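Local structure of periplasmic binding protein (Pseudomonas aeruginosa, 2R79) at residues Val144-Gly149 and Thr238-Gly243; Asp165-Arg170 and Pro246-Gly251; Ala197-Asp202 and Ala257-Ser262. The protein binds heme in the periplasm and probably hands it to an inner-membrane transporter for uptake of heme iron. One frame throughout, in Å; residues are numbered along the deposited sequence.

Contact 1 of 3, residues Val144-Gly149 and Thr238-Gly243; sequences VLLVIG and TLLVGG. With HEM (protoporphyrin IX containing Fe), chain D.
This contact belongs to the wall of the heme pocket, where I148 on strand 143-150 meets L240 at the end of a short 3-10 turn in the loop between strand 232-235 and helix 248-259. I148 CD1 lies 3.5 Å from L240 CD1, and the two side chains run alongside each other, pointing opposite ways. L146, two residues earlier on the same face of the strand, adds a looser touch, with its CD1 4.3 Å from L240 CD1. L240 thus brings one methyl to both strand residues.

The heme completes the site. Chi1 of -56° sets I148 CG2 anti to the backbone N. This CG2 packs 4.0 Å from heme CAC, CG1 also lies near that atom, and the terminal CD1 meets L240. From the loop, V241 CG2 lies 3.8 Å from the heme methyl CMC, and L240 CB is 4.0 Å from that same methyl. Y46 is the axial ligand of the iron, and R203 is hydrogen-bonded to the heme.

No hydrogen bond links the two segments. Strand and loop meet through methyl groups alone, so this side of the pocket offers the porphyrin rim an apolar surface suited to its vinyl and methyl groups.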
# COMPACT_ATOMS: atom_id res chain seq x y z
N VAL A 144 9.22 -35.26 2.52
CA VAL A 144 9.34 -33.89 3.01
C VAL A 144 9.62 -33.80 4.51
O VAL A 144 9.39 -34.74 5.26
CB VAL A 144 8.02 -33.11 2.70
CG1 VAL A 144 8.09 -31.69 3.25
CG2 VAL A 144 7.78 -33.10 1.20
N LEU A 145 10.12 -32.64 4.93
CA LEU A 145 10.38 -32.39 6.35
C LEU A 145 9.66 -31.10 6.73
O LEU A 145 9.58 -30.17 5.93
CB LEU A 145 11.88 -32.23 6.61
CG LEU A 145 12.75 -33.49 6.50
CD1 LEU A 145 14.22 -33.11 6.56
CD2 LEU A 145 12.39 -34.45 7.63
N LEU A 146 9.11 -31.07 7.94
CA LEU A 146 8.42 -29.89 8.47
C LEU A 146 9.21 -29.49 9.72
O LEU A 146 9.39 -30.30 10.63
CB LEU A 146 6.98 -30.26 8.86
CG LEU A 146 5.91 -29.31 9.43
CD1 LEU A 146 6.52 -28.31 10.38
CD2 LEU A 146 5.21 -28.60 8.32
N VAL A 147 9.69 -28.26 9.77
CA VAL A 147 10.46 -27.82 10.92
C VAL A 147 9.87 -26.57 11.57
O VAL A 147 9.36 -25.69 10.89
CB VAL A 147 11.92 -27.51 10.54
CG1 VAL A 147 12.59 -28.76 9.97
CG2 VAL A 147 11.98 -26.38 9.54
N ILE A 148 9.94 -26.52 12.90
CA ILE A 148 9.46 -25.36 13.63
C ILE A 148 10.70 -24.57 14.01
O ILE A 148 11.62 -25.10 14.63
CB ILE A 148 8.72 -25.74 14.92
CG1 ILE A 148 7.56 -26.69 14.61
CG2 ILE A 148 8.21 -24.47 15.58
CD1 ILE A 148 6.58 -26.14 13.58
N GLY A 149 10.73 -23.30 13.63
CA GLY A 149 11.87 -22.47 13.94
C GLY A 149 11.58 -21.26 14.79
O GLY A 149 10.43 -20.88 14.99
N THR A 238 0.75 -20.43 13.28
CA THR A 238 -0.49 -20.54 14.06
C THR A 238 -1.35 -21.71 13.58
O THR A 238 -2.24 -22.18 14.30
CB THR A 238 -1.31 -19.22 14.02
OG1 THR A 238 -1.60 -18.86 12.66
CG2 THR A 238 -0.53 -18.09 14.66
N LEU A 239 -1.08 -22.20 12.38
CA LEU A 239 -1.83 -23.33 11.84
C LEU A 239 -1.54 -24.61 12.63
O LEU A 239 -2.27 -25.59 12.51
CB LEU A 239 -1.48 -23.56 10.37
CG LEU A 239 -2.13 -22.61 9.37
CD1 LEU A 239 -1.63 -22.91 7.95
CD2 LEU A 239 -3.65 -22.77 9.46
N LEU A 240 -0.49 -24.58 13.45
CA LEU A 240 -0.08 -25.75 14.23
C LEU A 240 -0.29 -25.66 15.75
O LEU A 240 0.15 -26.54 16.50
CB LEU A 240 1.40 -26.04 13.95
CG LEU A 240 1.79 -26.18 12.47
CD1 LEU A 240 3.31 -26.33 12.35
CD2 LEU A 240 1.08 -27.38 11.87
N VAL A 241 -0.94 -24.60 16.22
CA VAL A 241 -1.17 -24.43 17.65
C VAL A 241 -2.63 -24.67 18.03
O VAL A 241 -3.54 -24.30 17.29
CB VAL A 241 -0.78 -23.01 18.11
CG1 VAL A 241 -0.91 -22.91 19.62
CG2 VAL A 241 0.63 -22.68 17.66
N GLY A 242 -2.84 -25.30 19.18
CA GLY A 242 -4.18 -25.56 19.67
C GLY A 242 -5.03 -26.59 18.94
O GLY A 242 -6.26 -26.43 18.86
N GLY A 243 -4.42 -27.64 18.41
CA GLY A 243 -5.19 -28.66 17.71
C GLY A 243 -5.55 -28.28 16.29
O GLY A 243 -5.17 -27.23 15.80
CHA HEM D . 8.17 -21.54 23.86
CHB HEM D . 5.71 -18.15 21.27
CHC HEM D . 4.25 -21.60 18.19
CHD HEM D . 6.60 -24.99 20.79
C1A HEM D . 7.63 -20.29 23.44
C2A HEM D . 7.89 -18.99 24.04
C3A HEM D . 7.17 -18.07 23.33
C4A HEM D . 6.50 -18.77 22.26
CMA HEM D . 7.05 -16.57 23.62
CAA HEM D . 8.79 -18.65 25.22
CBA HEM D . 10.25 -18.40 24.84
CGA HEM D . 10.96 -19.68 24.41
O1A HEM D . 11.17 -20.57 25.27
O2A HEM D . 11.31 -19.79 23.21
C1B HEM D . 5.02 -18.80 20.25
C2B HEM D . 4.22 -18.15 19.22
C3B HEM D . 3.81 -19.12 18.34
C4B HEM D . 4.35 -20.37 18.85
CMB HEM D . 3.83 -16.66 19.18
CAB HEM D . 3.00 -18.97 17.22
CBB HEM D . 3.13 -17.98 16.29
C1C HEM D . 4.76 -22.83 18.64
C2C HEM D . 4.65 -24.07 17.91
C3C HEM D . 5.35 -25.02 18.60
C4C HEM D . 5.81 -24.37 19.81
CMC HEM D . 3.88 -24.31 16.62
CAC HEM D . 5.71 -26.27 18.10
CBC HEM D . 5.10 -27.43 18.45
C1D HEM D . 7.19 -24.35 21.87
C2D HEM D . 8.07 -25.02 22.80
C3D HEM D . 8.48 -24.09 23.68
C4D HEM D . 7.92 -22.80 23.27
CMD HEM D . 8.44 -26.50 22.81
CAD HEM D . 9.28 -24.45 24.93
CBD HEM D . 8.58 -24.26 26.27
CGD HEM D . 7.38 -25.18 26.48
O1D HEM D . 6.77 -25.11 27.57
O2D HEM D . 7.05 -25.98 25.57
NA HEM D . 6.75 -20.15 22.36
NB HEM D . 5.06 -20.18 20.04
NC HEM D . 5.46 -23.01 19.83
ND HEM D . 7.09 -22.98 22.16
FE HEM D . 5.95 -21.60 21.22

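Contact 2 of 3, residues Asp165-Arg170 and Pro246-Gly251; sequences DWVLNR and PRLPDG. With SO4 (sulfate ion), chain C.
The indole of W166 is met across the contact by L248, whose CD1 reaches the ring obliquely, 3.8 Å from W166 CZ3. R170 CG lies over the centre of one indole face, 3.5 Å above the plane. V167 CG2 and a sulfate ion lie at the ring edge. The sulfate also lies at the edge of the R170 guanidinium, near its plane. The contact is a helix-helix packing in the periplasmic binding protein fold: helix 163-170 meets the N-terminal part of helix 248-259.

The second methyl of L248, CD2, lies 3.9 Å from V167 CG2, and these two side chains stand roughly perpendicular. L248 therefore straddles two consecutive residues of the facing helix with one methyl for each. W166 has CG anti to the backbone N (chi1 -172°), which extends the indole from the helix until its six-membered ring meets L248. All three residues are buried, and no hydrogen bond joins the segments. Y121 of helix 111-135 also packs on L248, and L255, further along helix 248-259, packs on V167.

The pyrrole side of the indole is polar in its contacts. The sulfate probably comes from the crystallisation liquor. It is also hydrogen-bonded to L94 N. With CG anti to its carbonyl carbon (chi1 -69°), R170 lays CG over the indole. The bend at chi2 then turns the rest of the chain, which ends at the sulfate. There R170 NH2 gives sulfate O3 a bent hydrogen bond of 2.7 Å. W166 NE1 instead donates a nearly straight one to sulfate O4, 2.8 Å long with an N-H...O angle of 163°.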
# COMPACT_ATOMS: atom_id res chain seq x y z
N ASP A 165 3.05 -33.44 11.23
CA ASP A 165 3.01 -34.71 10.51
C ASP A 165 1.64 -34.91 9.85
O ASP A 165 1.55 -35.36 8.72
CB ASP A 165 3.28 -35.87 11.48
CG ASP A 165 3.17 -37.23 10.80
OD1 ASP A 165 4.01 -37.53 9.93
OD2 ASP A 165 2.25 -38.01 11.14
N TRP A 166 0.59 -34.57 10.59
CA TRP A 166 -0.77 -34.69 10.09
C TRP A 166 -0.91 -33.83 8.83
O TRP A 166 -1.47 -34.27 7.82
CB TRP A 166 -1.75 -34.20 11.15
CG TRP A 166 -3.18 -34.44 10.82
CD1 TRP A 166 -3.94 -35.52 11.20
CD2 TRP A 166 -4.06 -33.57 10.10
NE1 TRP A 166 -5.23 -35.36 10.77
CE2 TRP A 166 -5.34 -34.17 10.09
CE3 TRP A 166 -3.89 -32.33 9.46
CZ2 TRP A 166 -6.44 -33.58 9.47
CZ3 TRP A 166 -4.99 -31.74 8.84
CH2 TRP A 166 -6.25 -32.37 8.85
N VAL A 167 -0.40 -32.61 8.90
CA VAL A 167 -0.46 -31.70 7.76
C VAL A 167 0.33 -32.21 6.55
O VAL A 167 -0.12 -32.07 5.41
CB VAL A 167 0.03 -30.29 8.16
CG1 VAL A 167 0.30 -29.45 6.91
CG2 VAL A 167 -1.03 -29.61 9.01
N LEU A 168 1.50 -32.79 6.79
CA LEU A 168 2.29 -33.30 5.67
C LEU A 168 1.58 -34.47 5.02
O LEU A 168 1.50 -34.56 3.79
CB LEU A 168 3.69 -33.73 6.15
CG LEU A 168 4.67 -32.63 6.57
CD1 LEU A 168 6.01 -33.25 7.00
CD2 LEU A 168 4.89 -31.66 5.42
N ASN A 169 1.05 -35.38 5.83
CA ASN A 169 0.35 -36.54 5.30
C ASN A 169 -0.91 -36.15 4.54
O ASN A 169 -1.13 -36.59 3.42
CB ASN A 169 -0.01 -37.53 6.41
CG ASN A 169 1.22 -38.26 6.95
OD1 ASN A 169 2.00 -38.83 6.18
ND2 ASN A 169 1.39 -38.25 8.27
N ARG A 170 -1.73 -35.29 5.15
CA ARG A 170 -2.96 -34.87 4.51
C ARG A 170 -2.72 -34.08 3.24
O ARG A 170 -3.61 -33.99 2.40
CB ARG A 170 -3.79 -34.05 5.49
CG ARG A 170 -4.36 -34.88 6.62
CD ARG A 170 -5.52 -35.71 6.14
NE ARG A 170 -6.11 -36.49 7.22
CZ ARG A 170 -7.32 -37.05 7.15
NH1 ARG A 170 -8.04 -36.92 6.04
NH2 ARG A 170 -7.79 -37.75 8.17
N PRO A 246 -9.78 -24.58 11.72
CA PRO A 246 -10.62 -24.37 10.53
C PRO A 246 -9.91 -23.92 9.26
O PRO A 246 -10.46 -24.04 8.17
CB PRO A 246 -11.65 -23.35 11.02
CG PRO A 246 -10.87 -22.56 12.02
CD PRO A 246 -10.11 -23.61 12.78
N ARG A 247 -8.69 -23.42 9.38
CA ARG A 247 -7.96 -22.96 8.19
C ARG A 247 -7.08 -24.04 7.56
O ARG A 247 -6.54 -23.83 6.48
CB ARG A 247 -7.10 -21.74 8.53
CG ARG A 247 -7.88 -20.46 8.81
CD ARG A 247 -6.92 -19.32 9.14
NE ARG A 247 -6.11 -19.63 10.32
CZ ARG A 247 -4.83 -19.32 10.45
NH1 ARG A 247 -4.19 -18.69 9.48
NH2 ARG A 247 -4.18 -19.67 11.56
N LEU A 248 -6.93 -25.18 8.23
CA LEU A 248 -6.09 -26.25 7.68
C LEU A 248 -6.50 -26.69 6.29
O LEU A 248 -5.64 -26.93 5.44
CB LEU A 248 -6.06 -27.45 8.63
CG LEU A 248 -5.20 -27.21 9.87
CD1 LEU A 248 -5.21 -28.43 10.77
CD2 LEU A 248 -3.77 -26.88 9.43
N PRO A 249 -7.81 -26.81 6.01
CA PRO A 249 -8.19 -27.24 4.66
C PRO A 249 -7.61 -26.32 3.58
O PRO A 249 -7.11 -26.80 2.56
CB PRO A 249 -9.71 -27.21 4.72
CG PRO A 249 -9.97 -27.66 6.12
CD PRO A 249 -8.98 -26.82 6.91
N ASP A 250 -7.67 -25.01 3.79
CA ASP A 250 -7.12 -24.09 2.81
C ASP A 250 -5.61 -24.26 2.79
O ASP A 250 -4.98 -24.16 1.74
CB ASP A 250 -7.46 -22.64 3.15
CG ASP A 250 -8.95 -22.35 3.03
OD1 ASP A 250 -9.53 -22.63 1.96
OD2 ASP A 250 -9.54 -21.83 4.00
N GLY A 251 -5.04 -24.53 3.96
CA GLY A 251 -3.60 -24.74 4.07
C GLY A 251 -3.17 -25.97 3.30
O GLY A 251 -2.15 -25.96 2.62
S SO4 C . -6.73 -38.81 11.60
O1 SO4 C . -7.75 -39.58 12.38
O2 SO4 C . -5.34 -39.03 12.12
O3 SO4 C . -6.85 -39.29 10.18
O4 SO4 C . -7.03 -37.35 11.60

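Contact 3 of 3, residues Ala197-Asp202 and Ala257-Ser262; sequences AVVIAD and AAFYPS
F259 has CG anti to its carbonyl carbon (chi1 -69°), and this torsion extends the phenyl ring from the end of helix 248-259 to strand 197-202. V199 has CG1 anti to the backbone N (chi1 175°), which places CG2 beside that nitrogen and next to the ring. V199 CG2 then lies 4.1 Å from F259 CZ. The methyl is at the ring edge, near its plane, so it does not stack on a face. The V199 side chain is set nearly square to that of F259.

A197, two residues earlier on the strand, makes the second touch. Its CB is 4.3 Å from F259 CE2 and approaches the ring obliquely. Both strand residues point their CB toward the helix end, as alternate residues of a strand do, and one aromatic ring meets both. The intervening V198 points its side chain away.

The contact is apolar and has no hydrogen bond between the segments. All three touching residues are buried. The closest approaches are near ordinary van der Waals distance, and the area involved is modest. The site lies away from the heme: the side chain of V199 is about 11 Å from the bound group.

Beyond F259 the chain leaves the helix at Y260, whose ring packs on helix 111-135. S262 OG is hydrogen-bonded to L19 O of a second subunit. On the sheet side, strand 197-202 runs between the parallel strands 143-150 and 232-235. F259 also touches V144 of the first, and A258 touches L233 of the second. The end of helix 248-259 therefore packs across three neighbouring strands.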
# COMPACT_ATOMS: atom_id res chain seq x y z
N ALA A 197 11.33 -31.09 -0.46
CA ALA A 197 10.83 -29.80 -0.02
C ALA A 197 10.89 -29.75 1.50
O ALA A 197 10.79 -30.77 2.17
CB ALA A 197 9.39 -29.60 -0.49
N VAL A 198 11.06 -28.55 2.03
CA VAL A 198 11.12 -28.37 3.46
C VAL A 198 10.08 -27.33 3.85
O VAL A 198 10.02 -26.26 3.24
CB VAL A 198 12.51 -27.88 3.91
CG1 VAL A 198 12.53 -27.61 5.41
CG2 VAL A 198 13.56 -28.91 3.56
N VAL A 199 9.24 -27.65 4.83
CA VAL A 199 8.22 -26.71 5.28
C VAL A 199 8.71 -26.07 6.58
O VAL A 199 9.04 -26.76 7.54
CB VAL A 199 6.87 -27.43 5.51
CG1 VAL A 199 5.85 -26.44 6.12
CG2 VAL A 199 6.33 -27.96 4.19
N ILE A 200 8.76 -24.74 6.60
CA ILE A 200 9.24 -24.00 7.76
C ILE A 200 8.14 -23.20 8.43
O ILE A 200 7.47 -22.39 7.79
CB ILE A 200 10.33 -23.00 7.35
CG1 ILE A 200 11.40 -23.70 6.52
CG2 ILE A 200 10.93 -22.34 8.59
CD1 ILE A 200 11.83 -22.90 5.30
N ALA A 201 7.96 -23.43 9.72
CA ALA A 201 6.98 -22.71 10.50
C ALA A 201 7.83 -21.94 11.49
O ALA A 201 8.34 -22.51 12.46
CB ALA A 201 6.05 -23.66 11.22
N ASP A 202 8.03 -20.66 11.23
CA ASP A 202 8.84 -19.84 12.11
C ASP A 202 7.98 -18.95 13.00
O ASP A 202 7.05 -18.31 12.53
CB ASP A 202 9.80 -18.99 11.28
CG ASP A 202 10.96 -18.46 12.10
OD1 ASP A 202 10.72 -17.68 13.04
OD2 ASP A 202 12.12 -18.84 11.80
N ALA A 257 -0.61 -28.34 -3.61
CA ALA A 257 -0.36 -27.76 -4.93
C ALA A 257 1.16 -27.61 -5.12
O ALA A 257 1.68 -27.83 -6.21
CB ALA A 257 -1.04 -26.40 -5.05
N ALA A 258 1.86 -27.25 -4.04
CA ALA A 258 3.32 -27.11 -4.09
C ALA A 258 3.99 -28.49 -4.16
O ALA A 258 5.05 -28.63 -4.77
CB ALA A 258 3.81 -26.37 -2.85
N PHE A 259 3.36 -29.50 -3.55
CA PHE A 259 3.89 -30.86 -3.55
C PHE A 259 3.68 -31.60 -4.88
O PHE A 259 4.45 -32.49 -5.22
CB PHE A 259 3.25 -31.67 -2.40
CG PHE A 259 3.68 -31.22 -1.02
CD1 PHE A 259 2.99 -31.64 0.10
CD2 PHE A 259 4.79 -30.39 -0.85
CE1 PHE A 259 3.38 -31.24 1.39
CE2 PHE A 259 5.20 -29.99 0.43
CZ PHE A 259 4.49 -30.42 1.55
N TYR A 260 2.63 -31.23 -5.61
CA TYR A 260 2.33 -31.84 -6.91
C TYR A 260 2.13 -30.69 -7.89
O TYR A 260 1.01 -30.43 -8.33
CB TYR A 260 1.05 -32.67 -6.85
CG TYR A 260 1.12 -33.83 -5.91
CD1 TYR A 260 0.84 -33.67 -4.55
CD2 TYR A 260 1.54 -35.09 -6.36
CE1 TYR A 260 0.99 -34.74 -3.66
CE2 TYR A 260 1.69 -36.15 -5.48
CZ TYR A 260 1.42 -35.97 -4.13
OH TYR A 260 1.55 -37.02 -3.26
N PRO A 261 3.22 -30.01 -8.26
CA PRO A 261 3.17 -28.87 -9.19
C PRO A 261 2.59 -29.14 -10.58
O PRO A 261 2.19 -28.21 -11.27
CB PRO A 261 4.63 -28.41 -9.24
CG PRO A 261 5.39 -29.68 -9.02
CD PRO A 261 4.61 -30.35 -7.92
N SER A 262 2.56 -30.41 -10.98
CA SER A 262 2.03 -30.79 -12.28
C SER A 262 0.55 -31.16 -12.24
O SER A 262 0.07 -31.88 -13.11
CB SER A 262 2.80 -31.97 -12.85
OG SER A 262 4.15 -31.61 -13.09

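How the contacts relate
The three contacts lie close together. Contact 1 is about 10 Å from contact 2, centre to centre. Contact 3 is about 12 Å from contact 2 and about 13 Å from contact 1, again between centres. Their first segments come in the order 1, 2, 3 along the chain, and their second segments follow in the same order, so all three pairs interleave. Contacts 1 and 3 share a sheet, as strands 143-150 and 197-202 are parallel neighbours. Contacts 2 and 3 share helix 248-259. L168 packs against L146, V199 and F259, tying the three together. Helices 163-170 and 248-259 thus pack on one sheet, from the heme pocket at contact 1 outward to contact 3, which lies farthest from the chain centre.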